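Local coordinates for uncharacterized protein (Thermanaerovibrio acidaminovorans, PDB 3QOO), which is of unknown function but adopts the hot-dog fold and may act as an acyl-CoA thioesterase related to the fluoroacetyl-CoA-specific enzymes, at residues M4-L9 with K59-F64; F10-R16 with T88-V94; E36-T41 with N75-L81; F44-M48 with S71-N75; M48-V53 with G115-R119. One frame throughout, in Å; residues are numbered along the deposited sequence. Where two conformers were deposited one is given.

Overall arrangement
From the N terminus, helix 6-9 meets the loop after helix 41-56 in contact 1, which crosses the other four. The next residues lead into edge strand 15-21, which joins strand 84-95 in contact 2 and closes the longest loop, 71 residues. Contacts 1 and 2 touch through Phe10 and Val94. Contact 3 ties the loop before helix 41-56 to the loop after strand 64-75. It lies nested within contact 2, and contact 4 is nested within it, sharing Asn75. Contact 4 packs the helix on strand 64-75. Contact 5 packs it on neighbouring strand 110-123, crosses all the others and shares Met48 with contact 4. Contacts 3, 4 and 5 also touch the second subunit.

Contact 1 of 5, residues M4-L9 with K59-F64; sequences MDFNEL and KLPEGF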
# COMPACT_ATOMS: atom_id res chain seq x y z
N MSE A 4 -9.06 25.94 -12.23
CA MSE A 4 -7.72 25.29 -12.04
C MSE A 4 -7.27 24.64 -13.34
O MSE A 4 -8.06 23.96 -14.00
CB MSE A 4 -7.79 24.19 -10.97
CG MSE A 4 -7.81 24.68 -9.55
SE MSE A 4 -8.23 23.23 -8.38
CE MSE A 4 -10.13 23.19 -8.73
N ASP A 5 -5.99 24.84 -13.68
CA ASP A 5 -5.35 24.19 -14.82
C ASP A 5 -4.28 23.28 -14.26
O ASP A 5 -3.15 23.71 -13.98
CB ASP A 5 -4.73 25.21 -15.77
CG ASP A 5 -4.15 24.56 -17.05
OD1 ASP A 5 -3.13 23.84 -16.98
OD2 ASP A 5 -4.72 24.77 -18.14
N PHE A 6 -4.63 22.00 -14.11
CA PHE A 6 -3.73 21.05 -13.43
C PHE A 6 -2.48 20.80 -14.27
O PHE A 6 -1.45 20.50 -13.72
CB PHE A 6 -4.43 19.74 -13.04
CG PHE A 6 -5.67 19.94 -12.19
CD1 PHE A 6 -5.58 20.55 -10.96
CD2 PHE A 6 -6.93 19.54 -12.64
CE1 PHE A 6 -6.69 20.75 -10.18
CE2 PHE A 6 -8.07 19.73 -11.87
CZ PHE A 6 -7.95 20.33 -10.63
N ASN A 7 -2.55 21.00 -15.59
CA ASN A 7 -1.36 20.87 -16.43
C ASN A 7 -0.35 21.95 -16.04
O ASN A 7 0.85 21.70 -16.07
CB ASN A 7 -1.70 20.94 -17.94
CG ASN A 7 -2.74 19.89 -18.37
OD1 ASN A 7 -2.47 18.69 -18.39
ND2 ASN A 7 -3.93 20.36 -18.75
N GLU A 8 -0.84 23.15 -15.70
CA GLU A 8 -0.02 24.27 -15.19
C GLU A 8 0.50 24.10 -13.76
O GLU A 8 1.66 24.39 -13.47
CB GLU A 8 -0.82 25.60 -15.26
CG GLU A 8 -0.08 26.82 -14.60
CD GLU A 8 -0.97 27.81 -13.80
OE1 GLU A 8 -0.46 28.91 -13.47
OE2 GLU A 8 -2.15 27.51 -13.49
N LEU A 9 -0.38 23.71 -12.84
CA LEU A 9 0.02 23.56 -11.44
C LEU A 9 1.01 22.41 -11.25
O LEU A 9 1.84 22.51 -10.36
CB LEU A 9 -1.18 23.33 -10.53
CG LEU A 9 -2.26 24.42 -10.51
CD1 LEU A 9 -3.47 23.96 -9.75
CD2 LEU A 9 -1.76 25.73 -9.92
N LYS A 59 -0.10 23.34 -3.87
CA LYS A 59 -0.32 23.98 -5.16
C LYS A 59 -1.79 24.12 -5.52
O LYS A 59 -2.09 24.75 -6.54
CB LYS A 59 0.40 23.21 -6.27
CG LYS A 59 1.90 23.06 -6.07
CD LYS A 59 2.63 24.35 -6.08
CE LYS A 59 2.49 25.07 -7.42
NZ LYS A 59 3.39 26.25 -7.48
N LEU A 60 -2.69 23.61 -4.66
CA LEU A 60 -4.11 23.72 -4.88
C LEU A 60 -4.68 24.90 -4.13
O LEU A 60 -4.24 25.19 -3.05
CB LEU A 60 -4.83 22.43 -4.41
CG LEU A 60 -4.36 21.15 -5.08
CD1 LEU A 60 -5.02 19.95 -4.40
CD2 LEU A 60 -4.71 21.21 -6.55
N PRO A 61 -5.71 25.54 -4.71
CA PRO A 61 -6.28 26.69 -4.04
C PRO A 61 -7.08 26.32 -2.82
O PRO A 61 -7.48 25.15 -2.66
CB PRO A 61 -7.18 27.30 -5.12
CG PRO A 61 -7.50 26.24 -6.02
CD PRO A 61 -6.33 25.29 -6.01
N GLU A 62 -7.36 27.31 -1.99
CA GLU A 62 -8.11 27.14 -0.76
C GLU A 62 -9.40 26.40 -1.03
O GLU A 62 -10.17 26.74 -1.94
CB GLU A 62 -8.40 28.52 -0.15
CG GLU A 62 -9.05 28.53 1.25
CD GLU A 62 -9.44 29.96 1.67
OE1 GLU A 62 -10.01 30.66 0.81
OE2 GLU A 62 -9.19 30.38 2.83
N GLY A 63 -9.65 25.37 -0.22
CA GLY A 63 -10.85 24.55 -0.34
C GLY A 63 -10.69 23.28 -1.11
O GLY A 63 -11.67 22.54 -1.24
N PHE A 64 -9.50 23.03 -1.65
CA PHE A 64 -9.24 21.84 -2.43
C PHE A 64 -8.06 21.06 -1.84
O PHE A 64 -7.11 21.65 -1.34
CB PHE A 64 -8.98 22.20 -3.90
CG PHE A 64 -10.19 22.77 -4.58
CD1 PHE A 64 -11.09 21.96 -5.26
CD2 PHE A 64 -10.49 24.09 -4.47
CE1 PHE A 64 -12.22 22.49 -5.85
CE2 PHE A 64 -11.63 24.61 -5.04
CZ PHE A 64 -12.49 23.83 -5.72
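Met4, deposited as selenomethionine, opens the contact. Its CE lies 3.8 Å from the centroid of the Phe64 ring and over its face, a CH-pi contact. SE sits over the same face, so the pair is also a Met-aromatic contact. Met4 SE also packs on Pro61 CD at 3.7 Å. Asp5 is out of reach of segment 59-64 and is the N-cap of helix 6-9. Its OD1 accepts from Glu8 N at 2.7 Å, which fixes the start of this short helix. Phe6 then brings CE1 to 4.2 Å from Leu60 CD2. Leu9, one helical turn beyond Asp5, points at the loop. Leu9 CD2 rests 3.5 Å from Lys59 O, and Leu9 CD1 is 4.4 Å from Leu60 CD2. The contact between the segments is thus mainly apolar. On the loop side, a type II turn from Pro61 to Phe64 is closed by Phe64 N to Pro61 O at 3.1 Å. Gly63 occupies its positive-phi position. This is a surface contact that lays the N-terminal helix against the link from helix 41-56 to strand 64-75. Phe6 and Leu60 both reach Val121 of strand 110-123, while Phe6 also touches Val94 of strand 84-95.

Contact 2 of 5, residues F10-R16 with T88-V94; sequences FPVGTYR and TVTVDRV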
# COMPACT_ATOMS: atom_id res chain seq x y z
N PHE A 10 0.95 21.38 -12.12
CA PHE A 10 1.70 20.13 -11.93
C PHE A 10 2.42 19.75 -13.18
O PHE A 10 2.05 18.74 -13.82
CB PHE A 10 0.78 18.96 -11.52
CG PHE A 10 -0.01 19.29 -10.34
CD1 PHE A 10 0.65 19.79 -9.23
CD2 PHE A 10 -1.39 19.23 -10.33
CE1 PHE A 10 -0.04 20.20 -8.15
CE2 PHE A 10 -2.07 19.64 -9.21
CZ PHE A 10 -1.40 20.08 -8.13
N PRO A 11 3.49 20.47 -13.52
CA PRO A 11 4.17 20.07 -14.71
C PRO A 11 4.71 18.65 -14.61
O PRO A 11 5.22 18.26 -13.57
CB PRO A 11 5.30 21.10 -14.84
CG PRO A 11 4.86 22.21 -14.07
CD PRO A 11 4.07 21.70 -12.97
N VAL A 12 4.62 17.90 -15.69
CA VAL A 12 5.24 16.60 -15.76
C VAL A 12 6.72 16.73 -15.41
O VAL A 12 7.39 17.66 -15.87
CB VAL A 12 5.02 15.98 -17.18
CG1 VAL A 12 5.86 14.73 -17.36
CG2 VAL A 12 3.57 15.65 -17.37
N GLY A 13 7.20 15.84 -14.54
CA GLY A 13 8.59 15.82 -14.09
C GLY A 13 8.82 16.50 -12.76
O GLY A 13 9.88 16.34 -12.17
N THR A 14 7.85 17.25 -12.28
CA THR A 14 7.92 17.87 -10.95
C THR A 14 8.12 16.78 -9.91
O THR A 14 7.39 15.79 -9.91
CB THR A 14 6.62 18.65 -10.63
OG1 THR A 14 6.41 19.64 -11.62
CG2 THR A 14 6.71 19.32 -9.26
N TYR A 15 9.09 16.94 -9.02
CA TYR A 15 9.38 15.90 -8.03
C TYR A 15 9.77 16.42 -6.69
O TYR A 15 10.19 17.57 -6.55
CB TYR A 15 10.46 14.92 -8.52
CG TYR A 15 11.89 15.39 -8.32
CD1 TYR A 15 12.59 15.07 -7.17
CD2 TYR A 15 12.55 16.14 -9.28
CE1 TYR A 15 13.91 15.45 -6.97
CE2 TYR A 15 13.88 16.52 -9.09
CZ TYR A 15 14.55 16.20 -7.95
OH TYR A 15 15.85 16.59 -7.72
N ARG A 16 9.61 15.59 -5.68
CA ARG A 16 10.14 15.80 -4.35
C ARG A 16 10.79 14.52 -3.86
O ARG A 16 10.48 13.40 -4.33
CB ARG A 16 9.04 16.27 -3.39
CG ARG A 16 8.48 17.67 -3.72
CD ARG A 16 7.45 18.10 -2.68
NE ARG A 16 8.13 18.61 -1.50
CZ ARG A 16 8.43 19.90 -1.29
NH1 ARG A 16 8.08 20.84 -2.17
NH2 ARG A 16 9.08 20.25 -0.19
N THR A 88 11.84 9.10 -4.18
CA THR A 88 11.66 10.15 -5.18
C THR A 88 10.29 9.92 -5.81
O THR A 88 10.04 8.82 -6.33
CB THR A 88 12.73 10.10 -6.27
OG1 THR A 88 14.02 10.14 -5.66
CG2 THR A 88 12.58 11.30 -7.21
N VAL A 89 9.42 10.92 -5.69
CA VAL A 89 8.12 10.88 -6.28
C VAL A 89 7.98 12.00 -7.30
O VAL A 89 8.34 13.13 -7.00
CB VAL A 89 7.02 10.93 -5.19
CG1 VAL A 89 5.64 11.06 -5.79
CG2 VAL A 89 7.09 9.65 -4.32
N THR A 90 7.49 11.65 -8.48
CA THR A 90 7.54 12.51 -9.67
C THR A 90 6.20 12.53 -10.37
O THR A 90 5.59 11.49 -10.57
CB THR A 90 8.56 11.97 -10.68
OG1 THR A 90 9.83 11.81 -10.03
CG2 THR A 90 8.71 12.91 -11.88
N VAL A 91 5.74 13.70 -10.79
CA VAL A 91 4.53 13.80 -11.61
C VAL A 91 4.77 13.15 -12.96
O VAL A 91 5.67 13.56 -13.72
CB VAL A 91 4.07 15.25 -11.79
CG1 VAL A 91 2.88 15.31 -12.75
CG2 VAL A 91 3.77 15.87 -10.41
N ASP A 92 4.00 12.11 -13.27
CA ASP A 92 4.11 11.38 -14.53
C ASP A 92 3.19 11.96 -15.60
O ASP A 92 3.63 12.23 -16.72
CB ASP A 92 3.79 9.89 -14.29
CG ASP A 92 3.92 9.08 -15.55
OD1 ASP A 92 5.06 8.92 -16.01
OD2 ASP A 92 2.88 8.64 -16.08
N ARG A 93 1.93 12.16 -15.24
CA ARG A 93 0.96 12.72 -16.16
C ARG A 93 -0.23 13.30 -15.42
O ARG A 93 -0.45 13.00 -14.26
CB ARG A 93 0.52 11.74 -17.19
CG ARG A 93 -0.26 10.63 -16.66
CD ARG A 93 -0.63 9.63 -17.79
NE ARG A 93 -1.57 8.60 -17.35
CZ ARG A 93 -1.26 7.49 -16.69
NH1 ARG A 93 0.00 7.19 -16.35
NH2 ARG A 93 -2.24 6.66 -16.36
N VAL A 94 -0.95 14.19 -16.12
CA VAL A 94 -2.21 14.73 -15.64
C VAL A 94 -3.37 14.28 -16.56
O VAL A 94 -3.22 14.24 -17.79
CB VAL A 94 -2.14 16.23 -15.61
CG1 VAL A 94 -3.52 16.82 -15.22
CG2 VAL A 94 -1.03 16.65 -14.69
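Four backbone hydrogen bonds join the segments. Val91 N donates to Thr14 O at 2.8 Å and Gly13 N to Val91 O at 2.9 Å. Val89 N reaches Arg16 O at 3.0 Å, and Arg16 N reaches Val89 O at 3.1 Å. The Arg16 pair attaches strand 15-21 to strand 84-95 at one edge of the antiparallel hot-dog sheet; the other two bonds hold the preceding turn on Val91. Arg16 and Val89 form a hydrogen-bonded pair. Tyr15 and Thr90 form the adjacent non-hydrogen-bonded pair, with CA atoms 4.2 Å apart. Ahead of the strand, a type II turn runs from Pro11 to Thr14. Thr14 N and Thr14 OG1 both donate to Pro11 O, at 3.1 and 2.7 Å. Gly13 takes the positive phi of this turn. Further along strand 84-95, Asp92 and Arg93 both face Val100, forming a classic beta bulge. Arg93 NH1 makes a salt bridge to Asp92 OD2 at 3.2 Å, and its NE pairs with Glu95. Outside the ladder the packing is largely apolar. Phe10 CB approaches Val91 CG1 at 4.4 Å and Val94 CG2 at 4.3 Å. Val12 CG1 lies 3.4 Å from Asp92 O. The Phe10 ring continues to Leu56 of helix 41-56, and Val89 meets Leu51 and Ile55 of that helix. On the other sheet face, Tyr15 CD1 packs 3.8 Å from Thr88 CG2.

Contact 3 of 5, residues E36-T41 with N75-L81; sequences EEFMST and NLAPAVL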
# COMPACT_ATOMS: atom_id res chain seq x y z
N GLU A 36 10.23 -9.28 9.98
CA GLU A 36 10.47 -8.14 10.84
C GLU A 36 11.74 -7.37 10.49
O GLU A 36 11.93 -6.28 11.02
CB GLU A 36 10.67 -8.64 12.27
CG GLU A 36 9.53 -9.27 12.99
CD GLU A 36 10.01 -9.76 14.36
OE1 GLU A 36 10.84 -10.72 14.44
OE2 GLU A 36 9.58 -9.19 15.37
N GLU A 37 12.61 -7.91 9.65
CA GLU A 37 13.91 -7.28 9.38
C GLU A 37 13.84 -6.18 8.33
O GLU A 37 14.79 -5.45 8.21
CB GLU A 37 14.98 -8.30 8.94
CG GLU A 37 15.69 -8.93 10.09
CD GLU A 37 16.94 -9.70 9.72
OE1 GLU A 37 17.87 -9.15 9.10
OE2 GLU A 37 17.06 -10.85 10.15
N PHE A 38 12.78 -6.07 7.56
CA PHE A 38 12.79 -5.10 6.46
C PHE A 38 11.46 -4.42 6.24
O PHE A 38 10.41 -4.84 6.71
CB PHE A 38 13.32 -5.78 5.20
CG PHE A 38 12.58 -7.04 4.81
CD1 PHE A 38 11.45 -6.97 4.01
CD2 PHE A 38 13.07 -8.27 5.18
CE1 PHE A 38 10.82 -8.11 3.62
CE2 PHE A 38 12.44 -9.42 4.80
CZ PHE A 38 11.32 -9.36 4.02
N MSE A 39 11.53 -3.31 5.52
CA MSE A 39 10.40 -2.42 5.34
C MSE A 39 9.26 -3.10 4.58
O MSE A 39 9.49 -3.78 3.57
CB MSE A 39 10.88 -1.18 4.58
CG MSE A 39 9.79 -0.12 4.33
SE MSE A 39 10.50 1.57 3.65
CE MSE A 39 10.36 2.29 5.29
N SER A 40 8.04 -2.89 5.04
CA SER A 40 6.83 -3.49 4.45
C SER A 40 6.34 -2.71 3.24
O SER A 40 6.63 -1.52 3.03
CB SER A 40 5.72 -3.50 5.47
OG SER A 40 5.23 -2.19 5.67
N THR A 41 5.52 -3.36 2.44
CA THR A 41 4.89 -2.70 1.32
C THR A 41 4.02 -1.54 1.77
O THR A 41 4.02 -0.49 1.13
CB THR A 41 4.06 -3.67 0.50
OG1 THR A 41 4.88 -4.82 0.21
CG2 THR A 41 3.59 -3.04 -0.81
N ASN A 75 8.08 -4.44 -5.01
CA ASN A 75 9.25 -4.62 -4.19
C ASN A 75 10.34 -5.20 -5.04
O ASN A 75 10.12 -6.11 -5.84
CB ASN A 75 8.95 -5.52 -3.01
CG ASN A 75 8.14 -4.81 -1.98
OD1 ASN A 75 8.61 -3.86 -1.37
ND2 ASN A 75 6.90 -5.24 -1.80
N LEU A 76 11.52 -4.65 -4.87
CA LEU A 76 12.72 -5.10 -5.61
C LEU A 76 13.74 -5.77 -4.71
O LEU A 76 14.30 -6.81 -5.08
CB LEU A 76 13.37 -3.94 -6.34
CG LEU A 76 12.43 -3.19 -7.28
CD1 LEU A 76 13.30 -2.19 -8.02
CD2 LEU A 76 11.53 -3.93 -8.22
N ALA A 77 13.97 -5.26 -3.53
CA ALA A 77 15.01 -5.76 -2.68
C ALA A 77 14.76 -5.27 -1.25
O ALA A 77 14.09 -4.26 -1.04
CB ALA A 77 16.41 -5.31 -3.21
N PRO A 78 15.30 -6.00 -0.25
CA PRO A 78 14.97 -5.66 1.12
C PRO A 78 15.65 -4.39 1.61
O PRO A 78 16.85 -4.23 1.47
CB PRO A 78 15.42 -6.91 1.89
CG PRO A 78 16.56 -7.47 1.06
CD PRO A 78 16.05 -7.28 -0.35
N ALA A 79 14.88 -3.52 2.24
CA ALA A 79 15.38 -2.33 2.95
C ALA A 79 15.36 -2.67 4.43
O ALA A 79 14.32 -2.65 5.07
CB ALA A 79 14.52 -1.11 2.63
N VAL A 80 16.51 -3.04 4.96
CA VAL A 80 16.60 -3.55 6.32
C VAL A 80 16.36 -2.45 7.37
O VAL A 80 16.60 -1.26 7.13
CB VAL A 80 18.05 -4.18 6.52
CG1 VAL A 80 19.13 -3.12 6.57
CG2 VAL A 80 18.16 -5.11 7.73
N LEU A 81 15.95 -2.87 8.56
CA LEU A 81 15.93 -1.98 9.70
C LEU A 81 17.25 -1.21 9.78
O LEU A 81 18.33 -1.79 9.67
CB LEU A 81 15.82 -2.77 10.99
CG LEU A 81 14.47 -3.31 11.32
CD1 LEU A 81 14.69 -4.46 12.34
CD2 LEU A 81 13.58 -2.21 11.88
O HOH W 1 11.97 -3.84 2.10
O HOH W 2 8.29 -5.02 1.42
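Phe38 and Val80 bridge two loops, joining the approach to the central hot-dog helix 41-56 to the exit of strand 64-75. Glu37 O accepts from Leu81 N at 2.9 Å, and Met39 N donates to Ala79 O at 2.9 Å. Phe38 takes the p rotamer (chi1 55°), with its CG 4.1 Å from Pro78 CB. Met39, a selenomethionine, has chi1 and chi2 both t. This carries its end to Phe44 and Phe87, while its CB stays 4.1 Å from Ala79 CB. Leu81 (m, t) brings its end back to segment 36-41, CD1 3.6 Å from Glu36 O. Asn75 (m) points ND2 at Thr41 OG1, 2.9 Å away. Ser40 OG, with chi1 p, N-caps the helix at Ala43 N. Two waters hang on Met39 O. One accepts from Ala79 N, and the other donates to Asn75 OD1. Arg130 of the second subunit bonds to Leu76 O. Two backbone bonds, one side-chain bond from helix start to strand end and two waters thus join the segments, with small apolar patches between.

Contact 4 of 5, residues F44-M48 with S71-N75; sequences FLETM and SEVHN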
# COMPACT_ATOMS: atom_id res chain seq x y z
N PHE A 44 6.24 1.48 2.32
CA PHE A 44 6.58 2.11 1.04
C PHE A 44 5.42 2.94 0.53
O PHE A 44 5.61 4.07 0.06
CB PHE A 44 6.98 1.08 -0.02
CG PHE A 44 8.34 0.50 0.19
CD1 PHE A 44 9.47 1.23 -0.09
CD2 PHE A 44 8.51 -0.80 0.57
CE1 PHE A 44 10.72 0.72 0.08
CE2 PHE A 44 9.77 -1.34 0.73
CZ PHE A 44 10.88 -0.58 0.49
N LEU A 45 4.21 2.41 0.64
CA LEU A 45 3.02 3.11 0.18
C LEU A 45 2.77 4.38 1.00
O LEU A 45 2.52 5.45 0.44
CB LEU A 45 1.82 2.17 0.20
CG LEU A 45 0.70 2.45 -0.80
CD1 LEU A 45 -0.19 1.24 -0.92
CD2 LEU A 45 -0.11 3.67 -0.45
N GLU A 46 2.83 4.28 2.32
CA GLU A 46 2.60 5.43 3.17
C GLU A 46 3.56 6.58 2.81
O GLU A 46 3.19 7.75 2.79
CB GLU A 46 2.79 5.03 4.63
CG GLU A 46 2.56 6.16 5.59
CD GLU A 46 2.85 5.79 7.02
OE1 GLU A 46 3.00 4.59 7.32
OE2 GLU A 46 2.90 6.73 7.85
N THR A 47 4.82 6.23 2.55
CA THR A 47 5.83 7.24 2.28
C THR A 47 5.60 7.88 0.90
O THR A 47 5.74 9.09 0.72
CB THR A 47 7.23 6.64 2.40
OG1 THR A 47 7.37 5.93 3.66
CG2 THR A 47 8.25 7.73 2.26
N MSE A 48 5.22 7.06 -0.07
CA MSE A 48 4.82 7.56 -1.37
C MSE A 48 3.67 8.55 -1.26
O MSE A 48 3.69 9.63 -1.87
CB MSE A 48 4.46 6.40 -2.29
CG MSE A 48 3.92 6.86 -3.65
SE MSE A 48 3.77 5.41 -4.97
CE MSE A 48 2.48 4.25 -4.06
N SER A 71 -3.04 2.96 -5.95
CA SER A 71 -1.61 2.83 -5.69
C SER A 71 -1.11 1.48 -6.10
O SER A 71 -1.84 0.48 -5.98
CB SER A 71 -1.29 3.07 -4.22
OG SER A 71 -1.52 4.41 -3.84
N GLU A 72 0.12 1.39 -6.53
CA GLU A 72 0.81 0.14 -6.85
C GLU A 72 2.23 0.22 -6.37
O GLU A 72 2.87 1.29 -6.53
CB GLU A 72 0.76 -0.11 -8.35
CG GLU A 72 1.33 -1.42 -8.81
CD GLU A 72 1.04 -1.77 -10.24
OE1 GLU A 72 1.63 -2.82 -10.69
OE2 GLU A 72 0.35 -0.93 -10.96
N VAL A 73 2.74 -0.84 -5.78
CA VAL A 73 4.12 -0.93 -5.34
C VAL A 73 4.72 -2.23 -5.83
O VAL A 73 4.07 -3.29 -5.74
CB VAL A 73 4.24 -0.83 -3.78
CG1 VAL A 73 5.70 -1.03 -3.31
CG2 VAL A 73 3.70 0.49 -3.31
N HIS A 74 5.93 -2.16 -6.36
CA HIS A 74 6.74 -3.33 -6.68
C HIS A 74 7.94 -3.37 -5.75
O HIS A 74 8.73 -2.43 -5.69
CB HIS A 74 7.25 -3.29 -8.12
CG HIS A 74 6.17 -3.28 -9.15
ND1 HIS A 74 6.45 -3.28 -10.50
CD2 HIS A 74 4.81 -3.23 -9.05
CE1 HIS A 74 5.32 -3.23 -11.19
NE2 HIS A 74 4.31 -3.21 -10.34
N ASN A 75 8.08 -4.44 -5.01
CA ASN A 75 9.25 -4.62 -4.19
C ASN A 75 10.34 -5.20 -5.04
O ASN A 75 10.12 -6.11 -5.84
CB ASN A 75 8.95 -5.52 -3.01
CG ASN A 75 8.14 -4.81 -1.98
OD1 ASN A 75 8.61 -3.86 -1.37
ND2 ASN A 75 6.90 -5.24 -1.80
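This is the hot-dog arrangement, in which the long helix 41-56 lies against the antiparallel sheet. Here its first turns cross strand 64-75. The short axes pass 9.3 Å apart at 128°, and Leu45 and Val73 have the nearest CA atoms, 6.9 Å apart. Apolar packing dominates. Val73 points at the helix between three side chains. Its CG1 is 4.1 Å from Phe44 CB, and its CG2 is 4.3 Å from Leu45 CB and 4.0 Å from Met48 CE. Met48 is a selenomethionine. Mixed contacts flank this core. Leu45 CD2 lies 3.7 Å from Ser71 OG, which itself bonds to Gln117. Phe44 CE2 is 3.5 Å from Asn75 OD1, while Asn75 ND2 is bonded to Thr41. The polar bonds within the segments lie elsewhere. Met48 N donates to Phe44 O in the helix. On the strand, His74 NE2 donates to Glu72 OE1 at 2.7 Å, on the face turned from the helix. Residues Ser71 to His74 pair antiparallel with a strand of the second subunit, so the sheet continues across the dimer, and Leu45 meets Leu45 of that subunit. At the Met48 end, its CE also reaches Glu72 O at 3.9 Å.

Contact 5 of 5, residues M48-V53 with G115-R119; sequences MTQLAV and GLQER
Segment 48-53 is regular alpha helix, and segment 115-119 is an extended strand of the antiparallel sheet. Their short axes approach to 9.6 Å, with 49° between their N-to-C directions (signed crossing angle -49°). Thr49 and Gln117 have the nearest CA atoms, 7.6 Å apart. Gln117 and Arg119 point at the helix. Met48, a selenomethionine (t, t, p), sets SE 3.9 Å from Gly115 C and CE 3.4 Å from Leu116 O. A CB on Gly115 would lie only 3.1 Å from that SE. Gln117 (t, t, chi3 98°) donates from NE2 to OG1 of Thr49 (chi1 m) at 2.9 Å. Its OE1 accepts from Arg119 NH1 at 2.8 Å and lies 3.5 Å from Ala52 CB. Arg119 (m, t, p) lays CD 3.6 Å from Ala52 CB, and Val53 CG2 covers one guanidinium face, 3.5 Å from NH2. This is the central hot-dog helix packed on its sheet. Gln117 also bonds to Ser71, and Arg119 NE to Ser66. The chemistry implies a buried polar network from Thr49 through Gln117 to Arg119.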
# COMPACT_ATOMS: atom_id res chain seq x y z
N MSE A 48 5.22 7.06 -0.07
CA MSE A 48 4.82 7.56 -1.37
C MSE A 48 3.67 8.55 -1.26
O MSE A 48 3.69 9.63 -1.87
CB MSE A 48 4.46 6.40 -2.29
CG MSE A 48 3.92 6.86 -3.65
SE MSE A 48 3.77 5.41 -4.97
CE MSE A 48 2.48 4.25 -4.06
N THR A 49 2.67 8.19 -0.45
CA THR A 49 1.51 9.03 -0.22
C THR A 49 1.96 10.38 0.39
O THR A 49 1.52 11.45 -0.03
CB THR A 49 0.49 8.36 0.69
OG1 THR A 49 -0.03 7.23 -0.01
CG2 THR A 49 -0.63 9.32 1.02
N GLN A 50 2.81 10.31 1.40
CA GLN A 50 3.29 11.52 2.05
C GLN A 50 3.93 12.48 1.06
O GLN A 50 3.63 13.68 1.06
CB GLN A 50 4.29 11.18 3.15
CG GLN A 50 4.83 12.43 3.83
CD GLN A 50 5.82 12.15 4.91
OE1 GLN A 50 5.95 11.01 5.35
NE2 GLN A 50 6.48 13.20 5.41
N LEU A 51 4.81 11.96 0.22
CA LEU A 51 5.46 12.81 -0.78
C LEU A 51 4.51 13.31 -1.83
O LEU A 51 4.62 14.46 -2.24
CB LEU A 51 6.61 12.07 -1.44
CG LEU A 51 7.94 12.12 -0.73
CD1 LEU A 51 8.95 11.29 -1.48
CD2 LEU A 51 8.41 13.53 -0.58
N ALA A 52 3.58 12.48 -2.29
CA ALA A 52 2.63 12.92 -3.30
C ALA A 52 1.81 14.08 -2.75
O ALA A 52 1.56 15.05 -3.46
CB ALA A 52 1.74 11.74 -3.70
N VAL A 53 1.39 13.98 -1.50
CA VAL A 53 0.62 15.06 -0.89
C VAL A 53 1.50 16.30 -0.78
O VAL A 53 1.03 17.43 -1.03
CB VAL A 53 0.08 14.63 0.49
CG1 VAL A 53 -0.50 15.81 1.27
CG2 VAL A 53 -1.00 13.56 0.34
N GLY A 115 6.95 2.39 -7.56
CA GLY A 115 5.53 2.51 -7.38
C GLY A 115 4.87 3.52 -8.24
O GLY A 115 5.55 4.26 -8.98
N LEU A 116 3.55 3.59 -8.14
CA LEU A 116 2.81 4.66 -8.73
C LEU A 116 1.60 4.97 -7.86
O LEU A 116 1.10 4.10 -7.13
CB LEU A 116 2.39 4.37 -10.12
CG LEU A 116 1.29 3.42 -10.36
CD1 LEU A 116 -0.12 3.92 -9.91
CD2 LEU A 116 1.24 3.06 -11.86
N GLN A 117 1.10 6.19 -7.99
CA GLN A 117 -0.09 6.61 -7.28
C GLN A 117 -0.88 7.58 -8.14
O GLN A 117 -0.31 8.53 -8.70
CB GLN A 117 0.26 7.23 -5.94
CG GLN A 117 -0.98 7.55 -5.07
CD GLN A 117 -0.58 7.89 -3.67
OE1 GLN A 117 -0.49 9.07 -3.31
NE2 GLN A 117 -0.29 6.86 -2.86
N GLU A 118 -2.18 7.36 -8.26
CA GLU A 118 -3.09 8.27 -8.91
C GLU A 118 -3.86 8.97 -7.81
O GLU A 118 -4.43 8.31 -6.95
CB GLU A 118 -4.03 7.53 -9.83
CG GLU A 118 -5.06 8.41 -10.54
CD GLU A 118 -6.03 7.64 -11.38
OE1 GLU A 118 -5.73 6.48 -11.75
OE2 GLU A 118 -7.11 8.21 -11.65
N ARG A 119 -3.90 10.30 -7.88
CA ARG A 119 -4.65 11.10 -6.90
C ARG A 119 -5.64 12.00 -7.65
O ARG A 119 -5.39 12.40 -8.80
CB ARG A 119 -3.69 11.97 -6.06
CG ARG A 119 -2.64 11.16 -5.32
CD ARG A 119 -1.82 11.95 -4.31
NE ARG A 119 -2.62 12.43 -3.20
CZ ARG A 119 -3.02 11.70 -2.16
NH1 ARG A 119 -2.63 10.41 -2.02
NH2 ARG A 119 -3.82 12.25 -1.25